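Local coordinates for Melibiose/raffinose/stachyose-binding protein MelE (Bacillus subtilis subsp. subtilis str. 168, PDB 4R6H) that binds melibiose, raffinose and stachyose as the solute-binding component of the ABC transporter complex MelEDC-MsmX, which imports them, at residues D199-P204 / P291-H296; L206-A211 / P297-I302. All coordinates share one frame; numbering follows the deposited sequence.

Interaction 1. Residues D199-P204 / P291-H296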
loop_
_atom_site.group_PDB
_atom_site.type_symbol
_atom_site.label_atom_id
_atom_site.label_comp_id
_atom_site.label_asym_id
_atom_site.label_seq_id
_atom_site.Cartn_x
_atom_site.Cartn_y
_atom_site.Cartn_z
ATOM N N ASP A 199 -8.759 -6.079 1.251
ATOM C CA ASP A 199 -8.370 -4.807 1.839
ATOM C C ASP A 199 -8.660 -3.642 0.899
ATOM O O ASP A 199 -9.251 -2.612 1.322
ATOM C CB ASP A 199 -6.866 -4.880 2.230
ATOM C CG ASP A 199 -6.477 -3.936 3.331
ATOM O OD1 ASP A 199 -7.310 -3.444 4.069
ATOM O OD2 ASP A 199 -5.272 -3.790 3.527
ATOM N N GLN A 200 -8.257 -3.747 -0.367
ATOM C CA GLN A 200 -8.464 -2.659 -1.288
ATOM C C GLN A 200 -9.951 -2.409 -1.516
ATOM O O GLN A 200 -10.376 -1.272 -1.481
ATOM C CB GLN A 200 -7.791 -2.857 -2.656
ATOM C CG GLN A 200 -6.318 -2.577 -2.676
ATOM C CD GLN A 200 -5.677 -2.680 -4.055
ATOM O OE1 GLN A 200 -4.594 -3.224 -4.164
ATOM N NE2 GLN A 200 -6.254 -2.013 -5.051
ATOM N N PHE A 201 -10.720 -3.484 -1.754
ATOM C CA PHE A 201 -12.139 -3.275 -2.099
ATOM C C PHE A 201 -13.001 -2.928 -0.884
ATOM O O PHE A 201 -14.106 -2.415 -1.031
ATOM C CB PHE A 201 -12.706 -4.419 -2.926
ATOM C CG PHE A 201 -12.315 -4.380 -4.377
ATOM C CD1 PHE A 201 -12.847 -3.415 -5.248
ATOM C CD2 PHE A 201 -11.435 -5.305 -4.886
ATOM C CE1 PHE A 201 -12.488 -3.418 -6.584
ATOM C CE2 PHE A 201 -11.099 -5.334 -6.231
ATOM C CZ PHE A 201 -11.624 -4.353 -7.086
ATOM N N ALA A 202 -12.510 -3.187 0.320
ATOM C CA ALA A 202 -13.234 -2.755 1.524
ATOM C C ALA A 202 -13.413 -1.245 1.576
ATOM O O ALA A 202 -14.397 -0.740 2.099
ATOM C CB ALA A 202 -12.487 -3.199 2.775
ATOM N N THR A 203 -12.470 -0.488 1.007
ATOM C CA THR A 203 -12.577 0.975 0.960
ATOM C C THR A 203 -13.778 1.502 0.137
ATOM O O THR A 203 -14.630 2.208 0.724
ATOM C CB THR A 203 -11.208 1.600 0.574
ATOM O OG1 THR A 203 -10.272 1.429 1.667
ATOM C CG2 THR A 203 -11.292 3.072 0.263
ATOM N N PRO A 204 -13.912 1.120 -1.149
ATOM C CA PRO A 204 -15.138 1.566 -1.855
ATOM C C PRO A 204 -16.384 0.963 -1.229
ATOM O O PRO A 204 -17.458 1.598 -1.268
ATOM C CB PRO A 204 -14.939 1.052 -3.275
ATOM C CG PRO A 204 -13.814 0.065 -3.242
ATOM C CD PRO A 204 -12.952 0.478 -2.074
ATOM N N PRO A 291 -7.254 3.120 -11.060
ATOM C CA PRO A 291 -7.672 3.172 -9.673
ATOM C C PRO A 291 -8.572 1.975 -9.328
ATOM O O PRO A 291 -9.117 1.300 -10.218
ATOM C CB PRO A 291 -8.494 4.467 -9.594
ATOM C CG PRO A 291 -8.277 5.209 -10.833
ATOM C CD PRO A 291 -7.671 4.292 -11.832
ATOM N N THR A 292 -8.749 1.749 -8.047
ATOM C CA THR A 292 -9.668 0.714 -7.566
ATOM C C THR A 292 -11.082 1.093 -7.956
ATOM O O THR A 292 -11.522 2.196 -7.640
ATOM C CB THR A 292 -9.583 0.567 -6.029
ATOM O OG1 THR A 292 -8.245 0.202 -5.658
ATOM C CG2 THR A 292 -10.501 -0.522 -5.528
ATOM N N PRO A 293 -11.801 0.195 -8.666
ATOM C CA PRO A 293 -13.188 0.519 -9.006
ATOM C C PRO A 293 -14.077 0.783 -7.799
ATOM O O PRO A 293 -13.933 0.146 -6.749
ATOM C CB PRO A 293 -13.647 -0.726 -9.743
ATOM C CG PRO A 293 -12.409 -1.295 -10.375
ATOM C CD PRO A 293 -11.340 -1.033 -9.315
ATOM N N ALA A 294 -15.033 1.683 -8.005
ATOM C CA ALA A 294 -16.068 1.969 -7.030
ATOM C C ALA A 294 -17.103 0.843 -6.989
ATOM O O ALA A 294 -17.200 0.031 -7.908
ATOM C CB ALA A 294 -16.757 3.274 -7.404
ATOM N N ILE A 295 -17.855 0.832 -5.886
ATOM C CA ILE A 295 -18.878 -0.187 -5.659
ATOM C C ILE A 295 -20.280 0.398 -5.593
ATOM O O ILE A 295 -21.212 -0.217 -6.128
ATOM C CB ILE A 295 -18.516 -1.007 -4.395
ATOM C CG1 ILE A 295 -17.367 -1.960 -4.741
ATOM C CG2 ILE A 295 -19.705 -1.864 -3.877
ATOM C CD1 ILE A 295 -16.697 -2.620 -3.541
ATOM N N HIS A 296 -20.457 1.521 -4.927
ATOM C CA HIS A 296 -21.784 2.122 -4.808
ATOM C C HIS A 296 -22.079 3.086 -5.959
ATOM O O HIS A 296 -21.206 3.755 -6.475
ATOM C CB HIS A 296 -21.900 2.855 -3.489
ATOM C CG HIS A 296 -21.734 1.968 -2.310
ATOM N ND1 HIS A 296 -22.716 1.103 -1.885
ATOM C CD2 HIS A 296 -20.673 1.764 -1.494
ATOM C CE1 HIS A 296 -22.272 0.409 -0.859
ATOM N NE2 HIS A 296 -21.028 0.779 -0.611
HETATM O O HOH W 1 -18.144 2.725 -3.706
#

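Interaction 2. Residues L206-A211 / P297-I302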
loop_
_atom_site.group_PDB
_atom_site.type_symbol
_atom_site.label_atom_id
_atom_site.label_comp_id
_atom_site.label_asym_id
_atom_site.label_seq_id
_atom_site.Cartn_x
_atom_site.Cartn_y
_atom_site.Cartn_z
ATOM N N LEU A 206 -17.075 0.297 2.049
ATOM C CA LEU A 206 -17.416 0.675 3.411
ATOM C C LEU A 206 -17.011 2.085 3.834
ATOM O O LEU A 206 -17.431 2.528 4.891
ATOM C CB LEU A 206 -16.842 -0.338 4.434
ATOM C CG LEU A 206 -17.186 -1.804 4.233
ATOM C CD1 LEU A 206 -16.369 -2.714 5.114
ATOM C CD2 LEU A 206 -18.671 -2.016 4.498
ATOM N N ILE A 207 -16.175 2.747 3.035
ATOM C CA ILE A 207 -15.545 3.996 3.429
ATOM C C ILE A 207 -15.857 5.196 2.560
ATOM O O ILE A 207 -16.252 6.238 3.094
ATOM C CB ILE A 207 -14.002 3.833 3.519
ATOM C CG1 ILE A 207 -13.614 2.668 4.440
ATOM C CG2 ILE A 207 -13.356 5.123 3.973
ATOM C CD1 ILE A 207 -14.155 2.736 5.862
ATOM N N THR A 208 -15.709 5.102 1.237
ATOM C CA THR A 208 -15.653 6.308 0.400
ATOM C C THR A 208 -16.999 7.008 0.205
ATOM O O THR A 208 -17.019 8.236 0.004
ATOM C CB THR A 208 -15.020 6.064 -0.963
ATOM O OG1 THR A 208 -15.623 4.939 -1.589
ATOM C CG2 THR A 208 -13.525 5.779 -0.805
ATOM N N ASP A 209 -18.094 6.261 0.233
ATOM C CA ASP A 209 -19.426 6.868 -0.104
ATOM C C ASP A 209 -20.071 7.366 1.178
ATOM O O ASP A 209 -20.361 6.595 2.052
ATOM C CB ASP A 209 -20.284 5.844 -0.833
ATOM C CG ASP A 209 -21.585 6.410 -1.334
ATOM O OD1 ASP A 209 -21.803 7.625 -1.251
ATOM O OD2 ASP A 209 -22.383 5.601 -1.808
ATOM N N PRO A 210 -20.277 8.702 1.291
ATOM C CA PRO A 210 -20.853 9.230 2.550
ATOM C C PRO A 210 -22.217 8.616 2.907
ATOM O O PRO A 210 -22.494 8.378 4.079
ATOM C CB PRO A 210 -20.986 10.741 2.296
ATOM C CG PRO A 210 -20.462 11.014 0.944
ATOM C CD PRO A 210 -19.998 9.741 0.288
ATOM N N ALA A 211 -23.027 8.287 1.899
ATOM C CA ALA A 211 -24.320 7.666 2.156
ATOM C C ALA A 211 -24.246 6.161 2.448
ATOM O O ALA A 211 -25.240 5.573 2.849
ATOM C CB ALA A 211 -25.255 7.916 0.981
ATOM N N PRO A 297 -23.349 3.175 -6.354
ATOM C CA PRO A 297 -23.701 4.049 -7.474
ATOM C C PRO A 297 -23.337 5.489 -7.220
ATOM O O PRO A 297 -23.540 6.020 -6.136
ATOM C CB PRO A 297 -25.235 3.905 -7.604
ATOM C CG PRO A 297 -25.683 2.969 -6.541
ATOM C CD PRO A 297 -24.506 2.450 -5.775
ATOM N N GLY A 298 -22.758 6.097 -8.249
ATOM C CA GLY A 298 -22.371 7.492 -8.181
ATOM C C GLY A 298 -21.020 7.743 -7.535
ATOM O O GLY A 298 -20.529 8.857 -7.615
ATOM N N ASP A 299 -20.431 6.737 -6.867
ATOM C CA ASP A 299 -19.148 6.930 -6.206
ATOM C C ASP A 299 -18.005 6.822 -7.226
ATOM O O ASP A 299 -18.146 6.188 -8.244
ATOM C CB ASP A 299 -19.001 5.893 -5.098
ATOM C CG ASP A 299 -17.915 6.228 -4.091
ATOM O OD1 ASP A 299 -17.478 7.393 -3.966
ATOM O OD2 ASP A 299 -17.538 5.277 -3.405
ATOM N N ASP A 300 -16.891 7.490 -6.922
ATOM C CA ASP A 300 -15.741 7.541 -7.810
ATOM C C ASP A 300 -14.755 6.414 -7.466
ATOM O O ASP A 300 -14.640 6.011 -6.293
ATOM C CB ASP A 300 -15.015 8.882 -7.631
ATOM C CG ASP A 300 -15.830 10.090 -8.118
ATOM O OD1 ASP A 300 -16.656 9.927 -9.022
ATOM O OD2 ASP A 300 -15.583 11.210 -7.626
ATOM N N PRO A 301 -14.006 5.971 -8.480
ATOM C CA PRO A 301 -12.851 5.097 -8.228
ATOM C C PRO A 301 -11.850 5.799 -7.310
ATOM O O PRO A 301 -11.864 7.038 -7.162
ATOM C CB PRO A 301 -12.259 4.850 -9.615
ATOM C CG PRO A 301 -13.376 5.185 -10.577
ATOM C CD PRO A 301 -14.231 6.203 -9.915
ATOM N N ILE A 302 -10.981 5.013 -6.705
ATOM C CA ILE A 302 -10.137 5.505 -5.627
ATOM C C ILE A 302 -8.761 4.843 -5.720
ATOM O O ILE A 302 -8.648 3.645 -6.008
ATOM C CB ILE A 302 -10.853 5.223 -4.247
ATOM C CG1 ILE A 302 -10.211 5.937 -3.083
ATOM C CG2 ILE A 302 -10.966 3.733 -3.958
ATOM C CD1 ILE A 302 -10.399 7.412 -3.100
HETATM O O HOH W 2 -14.401 3.999 -4.334
HETATM O O HOH W 3 -17.108 9.901 -2.251
HETATM O O HOH W 4 -22.723 8.015 -4.400
#

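Interaction 1. Residues D199-P204 / P291-H296
Helix 192-206 packs residues 199-204 against the proline-rich loop that leaves strand 287-291, with Q200, F201 and P204 facing T292, P293 and I295. The extended side chain of Q200 carries its amide to T292, where NE2 donates to OG1 at 3.0 Å with a bent N-H...O angle of 138°, the hydroxyl oxygen lying close to the amide plane. The same NE2 also bonds the carbonyl of G144 and Q200 OE1 accepts from Q196, so both ends of this buried amide are held and its rotation is fixed. T292 turns its methyl away from that polar side: with CG2 anti to the backbone N, it meets the F201 ring obliquely, 3.7 Å from CE1. P293 CD lies 3.8 Å from F201 CE1. Within one of the two alpha/beta lobes of the periplasmic binding-protein fold, this joins a helix to the connection between strands 287-291 and 303-306, and M163 of helix 163-177 adds to the apolar cluster through F201 and I295. P204 presses CB and CG against the loop backbone, CG 3.5 Å from P293 O, a buried carbonyl oxygen with no hydrogen-bonding partner in the model. I295 sends CD1 to within 4.0 Å of P204 CG. H296 CD2 brings the ring edge 3.2 Å from P204 O, NE2 is hydrogen-bonded to L205 O, the ring stacks on H212, and a water bridges P204 O to H296 N.

Interaction 2. Residues L206-A211 / P297-I302
T208 and D299 form the polar centre where the loop after helix 192-206 meets the loop leading into strand 303-306. T208 OG1 donates to D299 OD2 at 2.7 Å, OD2 accepting with its syn lone pair, and the side chains cross at about a right angle. A chi1 of 50° sets the T208 hydroxyl between its backbone N and carbonyl carbon, and leaves CG2 to meet I302 CG1 tip to tip at 4.0 Å. This inner side is closed by E371 of strand 370-372, which touches T208 and I302, and a water set between P204 and I302 joins T208 OG1 to D300 O. Toward the surface the loops part: one water joins T208 O to D299 OD1, and another links P297 O, at 2.8 Å, only weakly to D209 OD1. D209 lays its CB 3.8 Å from D299 OD2, while its OD2 bonds H212. An alanine in place of D299 would probably leave the T208 hydroxyl without its acceptor and take away one of the two anchors of the water on T208 O. The D209 and D299 carboxylates, their OD2 atoms 5.1 Å apart, would be expected to repel mildly, which the hydroxyl, H212 and the waters probably soften.

In the fold
Followed from the N terminus, the chain reaches these contacts at helix 192-206, which supplies 199-204, and then runs into the loop holding 206-211. About 80 residues later it leaves strand 287-291 through 291-296 and reaches strand 303-306 by way of 297-302. Interaction 1 closes a span of 86 residues and interaction 2 a largely overlapping one of 85; the segments alternate, so the closures cross rather than nest. Their centres lie about 8 Å apart, and probable backbone hydrogen bonds, T203 O to T208 N and T292 N to I302 O, tie them. They fasten the helix end and the loop after it to the connection between two strands of the mixed sheet, interaction 1 being the deeper.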